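Local coordinates for DUF4785 domain-containing protein (Legionella pneumophila subsp. pneumophila, PDB 4KH9) that is of unknown function but folds into three domains and binds calcium ions, at residues Leu164-Asp169 / Leu240-Gln245; Val197-Val202 / Ile209-Thr214; Ala225-Glu230 / Thr259-Ser264. All coordinates share one frame; numbering follows the deposited sequence.

Contact 1: Leu164-Asp169 / Leu240-Gln245; sequences LEVETD and LETDVQ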
loop_
_atom_site.group_PDB
_atom_site.type_symbol
_atom_site.label_atom_id
_atom_site.label_comp_id
_atom_site.label_asym_id
_atom_site.label_seq_id
_atom_site.Cartn_x
_atom_site.Cartn_y
_atom_site.Cartn_z
ATOM N N LEU A 164 4.939 -7.896 -13.824
ATOM C CA LEU A 164 3.678 -8.209 -13.167
ATOM C C LEU A 164 2.988 -6.918 -12.876
ATOM O O LEU A 164 3.608 -6.033 -12.286
ATOM C CB LEU A 164 3.906 -9.009 -11.875
ATOM C CG LEU A 164 2.646 -9.435 -11.114
ATOM C CD1 LEU A 164 1.895 -10.529 -11.866
ATOM C CD2 LEU A 164 2.983 -9.877 -9.724
ATOM N N GLU A 165 1.724 -6.778 -13.290
ATOM C CA GLU A 165 0.961 -5.561 -12.988
ATOM C C GLU A 165 -0.169 -5.898 -11.977
ATOM O O GLU A 165 -0.879 -6.858 -12.173
ATOM C CB GLU A 165 0.413 -4.924 -14.268
ATOM C CG GLU A 165 -0.265 -3.595 -13.985
ATOM C CD GLU A 165 -0.671 -2.821 -15.223
ATOM O OE1 GLU A 165 0.238 -2.387 -15.964
ATOM O OE2 GLU A 165 -1.889 -2.609 -15.431
ATOM N N VAL A 166 -0.275 -5.126 -10.874
ATOM C CA VAL A 166 -1.282 -5.323 -9.829
ATOM C C VAL A 166 -1.964 -3.994 -9.534
ATOM O O VAL A 166 -1.338 -2.932 -9.661
ATOM C CB VAL A 166 -0.698 -5.935 -8.529
ATOM C CG1 VAL A 166 -0.029 -7.272 -8.801
ATOM C CG2 VAL A 166 0.260 -4.970 -7.819
ATOM N N GLU A 167 -3.228 -4.044 -9.136
ATOM C CA GLU A 167 -3.995 -2.854 -8.709
ATOM C C GLU A 167 -5.267 -3.271 -7.973
ATOM O O GLU A 167 -5.742 -4.375 -8.179
ATOM C CB GLU A 167 -4.356 -1.918 -9.877
ATOM C CG GLU A 167 -5.199 -2.535 -10.967
ATOM C CD GLU A 167 -5.724 -1.549 -11.993
ATOM O OE1 GLU A 167 -6.466 -0.617 -11.605
ATOM O OE2 GLU A 167 -5.417 -1.729 -13.192
ATOM N N THR A 168 -5.832 -2.374 -7.143
ATOM C CA THR A 168 -7.112 -2.637 -6.470
ATOM C C THR A 168 -8.149 -1.656 -7.070
ATOM O O THR A 168 -7.754 -0.676 -7.702
ATOM C CB THR A 168 -6.998 -2.578 -4.953
ATOM O OG1 THR A 168 -6.590 -1.285 -4.543
ATOM C CG2 THR A 168 -6.029 -3.615 -4.396
ATOM N N ASP A 169 -9.446 -1.953 -6.952
ATOM C CA ASP A 169 -10.499 -1.125 -7.581
ATOM C C ASP A 169 -10.663 0.241 -6.882
ATOM O O ASP A 169 -11.340 1.121 -7.414
ATOM C CB ASP A 169 -11.844 -1.864 -7.609
ATOM C CG ASP A 169 -12.426 -2.339 -6.280
ATOM O OD1 ASP A 169 -11.648 -2.596 -5.343
ATOM O OD2 ASP A 169 -13.629 -2.611 -6.236
ATOM N N LEU A 240 -1.623 -5.297 -0.756
ATOM C CA LEU A 240 -1.906 -6.431 -1.596
ATOM C C LEU A 240 -0.555 -7.052 -1.925
ATOM O O LEU A 240 0.330 -6.336 -2.400
ATOM C CB LEU A 240 -2.687 -6.038 -2.864
ATOM C CG LEU A 240 -2.711 -7.104 -3.982
ATOM C CD1 LEU A 240 -3.501 -8.356 -3.530
ATOM C CD2 LEU A 240 -3.254 -6.536 -5.292
ATOM N N GLU A 241 -0.368 -8.347 -1.609
ATOM C CA GLU A 241 0.871 -9.081 -1.925
ATOM C C GLU A 241 0.535 -10.222 -2.846
ATOM O O GLU A 241 -0.374 -11.002 -2.543
ATOM C CB GLU A 241 1.558 -9.657 -0.653
ATOM C CG GLU A 241 2.011 -8.673 0.409
ATOM C CD GLU A 241 2.854 -9.341 1.483
ATOM O OE1 GLU A 241 2.672 -10.557 1.737
ATOM O OE2 GLU A 241 3.681 -8.630 2.098
ATOM N N THR A 242 1.208 -10.321 -3.955
ATOM C CA THR A 242 0.933 -11.421 -4.865
ATOM C C THR A 242 2.244 -12.018 -5.372
ATOM O O THR A 242 3.261 -11.317 -5.504
ATOM C CB THR A 242 -0.007 -11.005 -6.014
ATOM O OG1 THR A 242 -0.185 -12.112 -6.900
ATOM C CG2 THR A 242 0.488 -9.821 -6.782
ATOM N N ASP A 243 2.177 -13.318 -5.690
ATOM C CA ASP A 243 3.277 -14.129 -6.196
ATOM C C ASP A 243 2.762 -14.964 -7.336
ATOM O O ASP A 243 1.720 -15.615 -7.220
ATOM C CB ASP A 243 3.881 -15.007 -5.070
ATOM C CG ASP A 243 5.332 -15.433 -5.260
ATOM O OD1 ASP A 243 5.950 -15.049 -6.303
ATOM O OD2 ASP A 243 5.860 -16.142 -4.375
ATOM N N VAL A 244 3.443 -14.877 -8.475
ATOM C CA VAL A 244 3.047 -15.590 -9.676
ATOM C C VAL A 244 4.254 -16.424 -10.214
ATOM O O VAL A 244 5.394 -15.921 -10.288
ATOM C CB VAL A 244 2.545 -14.555 -10.710
ATOM C CG1 VAL A 244 2.335 -15.166 -12.084
ATOM C CG2 VAL A 244 1.261 -13.861 -10.225
ATOM N N GLN A 245 3.981 -17.662 -10.635
ATOM C CA GLN A 245 4.999 -18.459 -11.302
ATOM C C GLN A 245 4.400 -19.200 -12.507
ATOM O O GLN A 245 3.317 -19.748 -12.409
ATOM C CB GLN A 245 5.704 -19.449 -10.371
ATOM C CG GLN A 245 6.909 -20.077 -11.077
ATOM C CD GLN A 245 7.834 -20.844 -10.204
ATOM O OE1 GLN A 245 8.440 -20.314 -9.282
ATOM N NE2 GLN A 245 8.080 -22.076 -10.574
#
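L240 and L164 bury the most surface here, one on each strand, with T242 and V166 close behind. The strands run roughly antiparallel, at 151°. Their axes come within 8.6 Å of each other at the closest point, and no hydrogen bond joins the two segments. Side chains make nearly all of the contact. L240 meets two residues with a single methyl. Its CD2 lies 4.2 Å from V166 CB and 4.1 Å from T168 CG2. L240 and T168 slide past each other in opposite directions. L164 CG is anti to the backbone N (chi1 -178°), which carries it out toward the other strand, where the two methyls part. CD1 touches V244 CG2 at 3.8 Å, and CD2 meets T242 CG2 at 3.9 Å, tip to tip. T242 also presents its CG2 methyl to V166 CG1. T242 has two deposited conformers; its contacts, and the bond from OG1 to D198 O, are those of one of them. The very short spacing to V166 is therefore doubtful. T168 OG1 is bonded to N42 ND2 and S170 O. I183 touches L164 and T242, and L201 touches L240, so the cluster continues on neighbouring strands. Facing strands that meet through side-chain methyls, without backbone bonds, are characteristic of a beta-sandwich core. Here this is consistent with the immunoglobulin-like fold of the E-set clan.

Contact 2: Val197-Val202 / Ile209-Thr214; sequences VDARLV and ISLNLT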
loop_
_atom_site.group_PDB
_atom_site.type_symbol
_atom_site.label_atom_id
_atom_site.label_comp_id
_atom_site.label_asym_id
_atom_site.label_seq_id
_atom_site.Cartn_x
_atom_site.Cartn_y
_atom_site.Cartn_z
ATOM N N VAL A 197 -0.715 -18.827 -9.038
ATOM C CA VAL A 197 -0.902 -17.459 -8.509
ATOM C C VAL A 197 -1.330 -17.531 -7.060
ATOM O O VAL A 197 -2.261 -18.261 -6.730
ATOM C CB VAL A 197 -1.942 -16.613 -9.309
ATOM C CG1 VAL A 197 -2.046 -15.173 -8.783
ATOM C CG2 VAL A 197 -1.692 -16.618 -10.793
ATOM N N ASP A 198 -0.719 -16.718 -6.208
ATOM C CA ASP A 198 -1.101 -16.602 -4.788
ATOM C C ASP A 198 -1.238 -15.119 -4.478
ATOM O O ASP A 198 -0.426 -14.338 -4.981
ATOM C CB ASP A 198 -0.039 -17.267 -3.876
ATOM C CG ASP A 198 0.347 -18.691 -4.243
ATOM O OD1 ASP A 198 -0.547 -19.571 -4.242
ATOM O OD2 ASP A 198 1.550 -18.930 -4.531
ATOM N N ALA A 199 -2.254 -14.710 -3.713
ATOM C CA ALA A 199 -2.422 -13.286 -3.375
ATOM C C ALA A 199 -3.119 -13.144 -2.026
ATOM O O ALA A 199 -3.967 -13.963 -1.665
ATOM C CB ALA A 199 -3.205 -12.558 -4.472
ATOM N N ARG A 200 -2.733 -12.121 -1.265
ATOM C CA ARG A 200 -3.315 -11.873 0.046
ATOM C C ARG A 200 -3.221 -10.419 0.375
ATOM O O ARG A 200 -2.495 -9.680 -0.265
ATOM C CB ARG A 200 -2.599 -12.719 1.131
ATOM C CG ARG A 200 -1.101 -12.336 1.280
ATOM C CD ARG A 200 -0.453 -13.151 2.372
ATOM N NE ARG A 200 0.908 -12.694 2.661
ATOM C CZ ARG A 200 1.648 -13.152 3.668
ATOM N NH1 ARG A 200 1.166 -14.084 4.484
ATOM N NH2 ARG A 200 2.873 -12.683 3.867
ATOM N N LEU A 201 -3.904 -10.029 1.435
ATOM C CA LEU A 201 -3.902 -8.658 1.967
ATOM C C LEU A 201 -3.223 -8.702 3.305
ATOM O O LEU A 201 -3.556 -9.568 4.115
ATOM C CB LEU A 201 -5.350 -8.112 2.080
ATOM C CG LEU A 201 -6.194 -8.247 0.804
ATOM C CD1 LEU A 201 -7.653 -7.773 1.049
ATOM C CD2 LEU A 201 -5.552 -7.470 -0.364
ATOM N N VAL A 202 -2.258 -7.799 3.534
ATOM C CA VAL A 202 -1.499 -7.749 4.793
ATOM C C VAL A 202 -1.733 -6.385 5.446
ATOM O O VAL A 202 -1.496 -5.336 4.851
ATOM C CB VAL A 202 0.025 -8.053 4.581
ATOM C CG1 VAL A 202 0.752 -8.119 5.927
ATOM C CG2 VAL A 202 0.230 -9.375 3.831
ATOM N N ILE A 209 -5.598 -11.348 5.167
ATOM C CA ILE A 209 -6.870 -11.690 4.539
ATOM C C ILE A 209 -6.473 -12.280 3.176
ATOM O O ILE A 209 -5.897 -11.585 2.362
ATOM C CB ILE A 209 -7.891 -10.510 4.466
ATOM C CG1 ILE A 209 -8.313 -10.026 5.876
ATOM C CG2 ILE A 209 -9.130 -10.916 3.638
ATOM C CD1 ILE A 209 -9.028 -8.670 5.917
ATOM N N SER A 210 -6.708 -13.573 2.957
ATOM C CA SER A 210 -6.390 -14.230 1.688
ATOM C C SER A 210 -7.374 -13.776 0.581
ATOM O O SER A 210 -8.505 -13.403 0.887
ATOM C CB SER A 210 -6.440 -15.747 1.860
ATOM O OG SER A 210 -5.496 -16.156 2.840
ATOM N N LEU A 211 -6.906 -13.665 -0.663
ATOM C CA LEU A 211 -7.803 -13.267 -1.754
ATOM C C LEU A 211 -8.307 -14.470 -2.438
ATOM O O LEU A 211 -7.511 -15.376 -2.680
ATOM C CB LEU A 211 -7.111 -12.388 -2.813
ATOM C CG LEU A 211 -6.853 -10.935 -2.649
ATOM C CD1 LEU A 211 -6.391 -10.400 -4.008
ATOM C CD2 LEU A 211 -8.106 -10.151 -2.271
ATOM N N ASN A 212 -9.595 -14.476 -2.810
ATOM C CA ASN A 212 -10.201 -15.566 -3.568
ATOM C C ASN A 212 -10.043 -15.221 -5.036
ATOM O O ASN A 212 -10.557 -14.182 -5.483
ATOM C CB ASN A 212 -11.651 -15.728 -3.140
ATOM C CG ASN A 212 -11.797 -16.007 -1.655
ATOM O OD1 ASN A 212 -12.473 -15.283 -0.918
ATOM N ND2 ASN A 212 -11.126 -17.032 -1.172
ATOM N N LEU A 213 -9.305 -16.048 -5.779
ATOM C CA LEU A 213 -8.954 -15.754 -7.162
ATOM C C LEU A 213 -9.800 -16.468 -8.210
ATOM O O LEU A 213 -10.263 -17.603 -8.029
ATOM C CB LEU A 213 -7.458 -16.134 -7.415
ATOM C CG LEU A 213 -6.413 -15.429 -6.535
ATOM C CD1 LEU A 213 -5.069 -16.161 -6.592
ATOM C CD2 LEU A 213 -6.243 -13.988 -6.934
ATOM N N THR A 214 -9.921 -15.798 -9.366
ATOM C CA THR A 214 -10.573 -16.333 -10.560
ATOM C C THR A 214 -9.725 -15.967 -11.733
ATOM O O THR A 214 -9.272 -14.849 -11.815
ATOM C CB THR A 214 -12.048 -15.844 -10.741
ATOM O OG1 THR A 214 -12.061 -14.421 -10.741
ATOM C CG2 THR A 214 -12.989 -16.350 -9.666
HETATM O O HOH W 1 -4.647 -16.524 -3.288
#
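L201 and I209 form an antiparallel hydrogen-bonded pair, R200 and S210 the adjoining non-hydrogen-bonded pair, and beyond L211 the strands diverge. I209 O receives L201 N at 2.7 Å, and L201 O receives I209 N at 2.9 Å. The third bond, L211 N to A199 O at 3.1 Å, is still fairly straight at the hydrogen (166°). Its donor, however, sits 36° above the carbonyl plane. Past this point a water takes over. It accepts from A199 N and donates to L211 O, bridging the widening gap. The contact belongs to a beta hairpin, strands 196-202 and 208-217, of the E-set central domain. L201 lays its side chain across that of L211 at about a right angle, with L201 CG 4.1 Å from L211 CD2. L201 CB also meets I209 CB. A199 offers its CB to two leucines, touching L211 CD1 at 3.9 Å and L213 CD2 at 4.2 Å. L213 sends its other methyl to V197, and CD1 lies 3.9 Å from V197 CG1. R200 CB rests near S210 CA and I209 O. The rest of the chain is extended and leads away to a salt bridge between NE and E241 OE1. D198 also points away from strand 208-217; with D196 it belongs to a calcium-binding site.

Contact 3: Ala225-Glu230 / Thr259-Ser264; sequences ATLDSE and TAFSYS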
loop_
_atom_site.group_PDB
_atom_site.type_symbol
_atom_site.label_atom_id
_atom_site.label_comp_id
_atom_site.label_asym_id
_atom_site.label_seq_id
_atom_site.Cartn_x
_atom_site.Cartn_y
_atom_site.Cartn_z
ATOM N N ALA A 225 -11.911 -10.180 -1.737
ATOM C CA ALA A 225 -11.979 -10.426 -0.305
ATOM C C ALA A 225 -12.814 -9.346 0.348
ATOM O O ALA A 225 -12.868 -8.223 -0.156
ATOM C CB ALA A 225 -10.572 -10.449 0.303
ATOM N N THR A 226 -13.409 -9.660 1.494
ATOM C CA THR A 226 -14.160 -8.730 2.338
ATOM C C THR A 226 -13.197 -8.184 3.348
ATOM O O THR A 226 -12.481 -8.960 3.997
ATOM C CB THR A 226 -15.377 -9.441 3.007
ATOM O OG1 THR A 226 -16.226 -9.861 1.966
ATOM C CG2 THR A 226 -16.172 -8.521 3.954
ATOM N N LEU A 227 -13.197 -6.866 3.523
ATOM C CA LEU A 227 -12.305 -6.248 4.497
ATOM C C LEU A 227 -13.088 -6.095 5.775
ATOM O O LEU A 227 -14.067 -5.345 5.834
ATOM C CB LEU A 227 -11.748 -4.916 3.970
ATOM C CG LEU A 227 -10.804 -5.031 2.771
ATOM C CD1 LEU A 227 -10.769 -3.744 2.014
ATOM C CD2 LEU A 227 -9.377 -5.407 3.189
ATOM N N ASP A 228 -12.741 -6.908 6.768
ATOM C CA ASP A 228 -13.536 -6.908 7.976
ATOM C C ASP A 228 -12.657 -6.876 9.218
ATOM O O ASP A 228 -13.085 -7.324 10.284
ATOM C CB ASP A 228 -14.493 -8.121 7.987
ATOM C CG ASP A 228 -13.859 -9.495 7.873
ATOM O OD1 ASP A 228 -12.600 -9.580 7.864
ATOM O OD2 ASP A 228 -14.617 -10.490 7.786
ATOM N N SER A 229 -11.441 -6.315 9.093
ATOM C CA SER A 229 -10.568 -6.123 10.248
ATOM C C SER A 229 -11.208 -5.078 11.174
ATOM O O SER A 229 -11.730 -4.081 10.683
ATOM C CB SER A 229 -9.188 -5.675 9.783
ATOM O OG SER A 229 -8.348 -5.353 10.875
ATOM N N GLU A 230 -11.208 -5.318 12.484
ATOM C CA GLU A 230 -11.818 -4.389 13.444
ATOM C C GLU A 230 -10.769 -3.539 14.145
ATOM O O GLU A 230 -11.120 -2.702 14.982
ATOM C CB GLU A 230 -12.659 -5.145 14.490
ATOM C CG GLU A 230 -13.918 -5.758 13.903
ATOM C CD GLU A 230 -14.757 -6.532 14.898
ATOM O OE1 GLU A 230 -15.495 -5.890 15.680
ATOM O OE2 GLU A 230 -14.695 -7.781 14.883
ATOM N N THR A 259 0.971 -3.627 -3.727
ATOM C CA THR A 259 0.330 -2.331 -3.930
ATOM C C THR A 259 -0.360 -1.981 -2.602
ATOM O O THR A 259 -0.782 -2.858 -1.843
ATOM C CB THR A 259 -0.548 -2.165 -5.180
ATOM O OG1 THR A 259 -0.593 -0.745 -5.412
ATOM C CG2 THR A 259 -1.967 -2.760 -5.025
ATOM N N ALA A 260 -0.348 -0.689 -2.284
ATOM C CA ALA A 260 -0.880 -0.160 -1.039
ATOM C C ALA A 260 -2.307 0.329 -1.209
ATOM O O ALA A 260 -2.707 0.813 -2.269
ATOM C CB ALA A 260 0.000 0.991 -0.539
ATOM N N PHE A 261 -3.062 0.244 -0.125
ATOM C CA PHE A 261 -4.412 0.787 -0.066
ATOM C C PHE A 261 -4.672 1.182 1.376
ATOM O O PHE A 261 -4.022 0.673 2.294
ATOM C CB PHE A 261 -5.481 -0.182 -0.628
ATOM C CG PHE A 261 -5.640 -1.486 0.113
ATOM C CD1 PHE A 261 -4.893 -2.616 -0.253
ATOM C CD2 PHE A 261 -6.580 -1.608 1.134
ATOM C CE1 PHE A 261 -5.062 -3.832 0.410
ATOM C CE2 PHE A 261 -6.769 -2.829 1.785
ATOM C CZ PHE A 261 -6.014 -3.938 1.412
ATOM N N SER A 262 -5.560 2.152 1.561
ATOM C CA SER A 262 -5.917 2.653 2.893
ATOM C C SER A 262 -7.190 1.984 3.369
ATOM O O SER A 262 -8.074 1.692 2.564
ATOM C CB SER A 262 -6.089 4.173 2.849
ATOM O OG SER A 262 -6.481 4.668 4.114
ATOM N N TYR A 263 -7.316 1.790 4.684
ATOM C CA TYR A 263 -8.508 1.155 5.255
ATOM C C TYR A 263 -8.945 1.862 6.547
ATOM O O TYR A 263 -8.089 2.170 7.364
ATOM C CB TYR A 263 -8.223 -0.332 5.526
ATOM C CG TYR A 263 -9.316 -1.062 6.275
ATOM C CD1 TYR A 263 -10.459 -1.492 5.625
ATOM C CD2 TYR A 263 -9.213 -1.300 7.647
ATOM C CE1 TYR A 263 -11.464 -2.177 6.302
ATOM C CE2 TYR A 263 -10.209 -2.000 8.337
ATOM C CZ TYR A 263 -11.334 -2.434 7.653
ATOM O OH TYR A 263 -12.340 -3.095 8.295
ATOM N N SER A 264 -10.267 2.055 6.768
ATOM C CA SER A 264 -10.719 2.648 8.034
ATOM C C SER A 264 -12.001 1.980 8.565
ATOM O O SER A 264 -12.730 1.317 7.835
ATOM C CB SER A 264 -10.944 4.151 7.888
ATOM O OG SER A 264 -12.036 4.451 7.033
#
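Y263 OH donates a hydrogen bond to the backbone oxygen of S229, 2.7 Å away. The bond lies in the carbonyl plane of S229 and uses a lone pair. The acceptor sits at the edge of the tyrosine ring, in its plane. Y263 CG is anti to the backbone N (chi1 173°), which sends CG, and the ring beyond it, toward the 225-230 segment. S229 adds a looser touch, with its CB 4.1 Å from Y263 CE2. On the CE1 side of the ring L227 comes in. Its CB lies 3.6 Å from Y263 CE1, approaching obliquely. The same leucine turns its methyls to a second ring. CD2 is 3.9 Å from F261 CE2, and CD1 is 4.1 Å from that atom. L227 thus packs on both aromatic residues. Y263 buries more surface here than any other residue of the two segments.

A second shell surrounds these groups. W238 meets the rings of both Y263 and F261, and Y173 meets F261 with the planes nearly perpendicular. L201 touches L227 and F261, and the backbone of L227 is hydrogen-bonded to G176 and D177. S229 OG is bonded to Q207 NE2, which helps position the loop that offers its carbonyl to the tyrosine. An aromatic cluster with a tyrosine-to-backbone bond thus joins the chain around L227-S229 to strand 251-264, consistent with the E-set-type beta-sandwich of the central domain.

Overall arrangement
All three contacts lie in the central domain. Contact 1 is a buried, mostly apolar part of its core, and contact 3 is also largely buried but mixes aromatic packing with one polar bond. Contact 2 is partly exposed, and of the three it alone is built on backbone hydrogen bonds, as a pair of neighbouring strands must be. Strands 196-202 and 238-248 adjoin, linking contacts 1 and 2 through a probable D243 O-D198 N hydrogen bond and L240 packed on L211. Strand 238-248 also neighbours 251-264, with a probable L240 N-T259 O hydrogen bond. L201 and L227 join contacts 2 and 3. Contact 2 holds D198 of the calcium site, contact 1 lies near it, and contact 3 lies away.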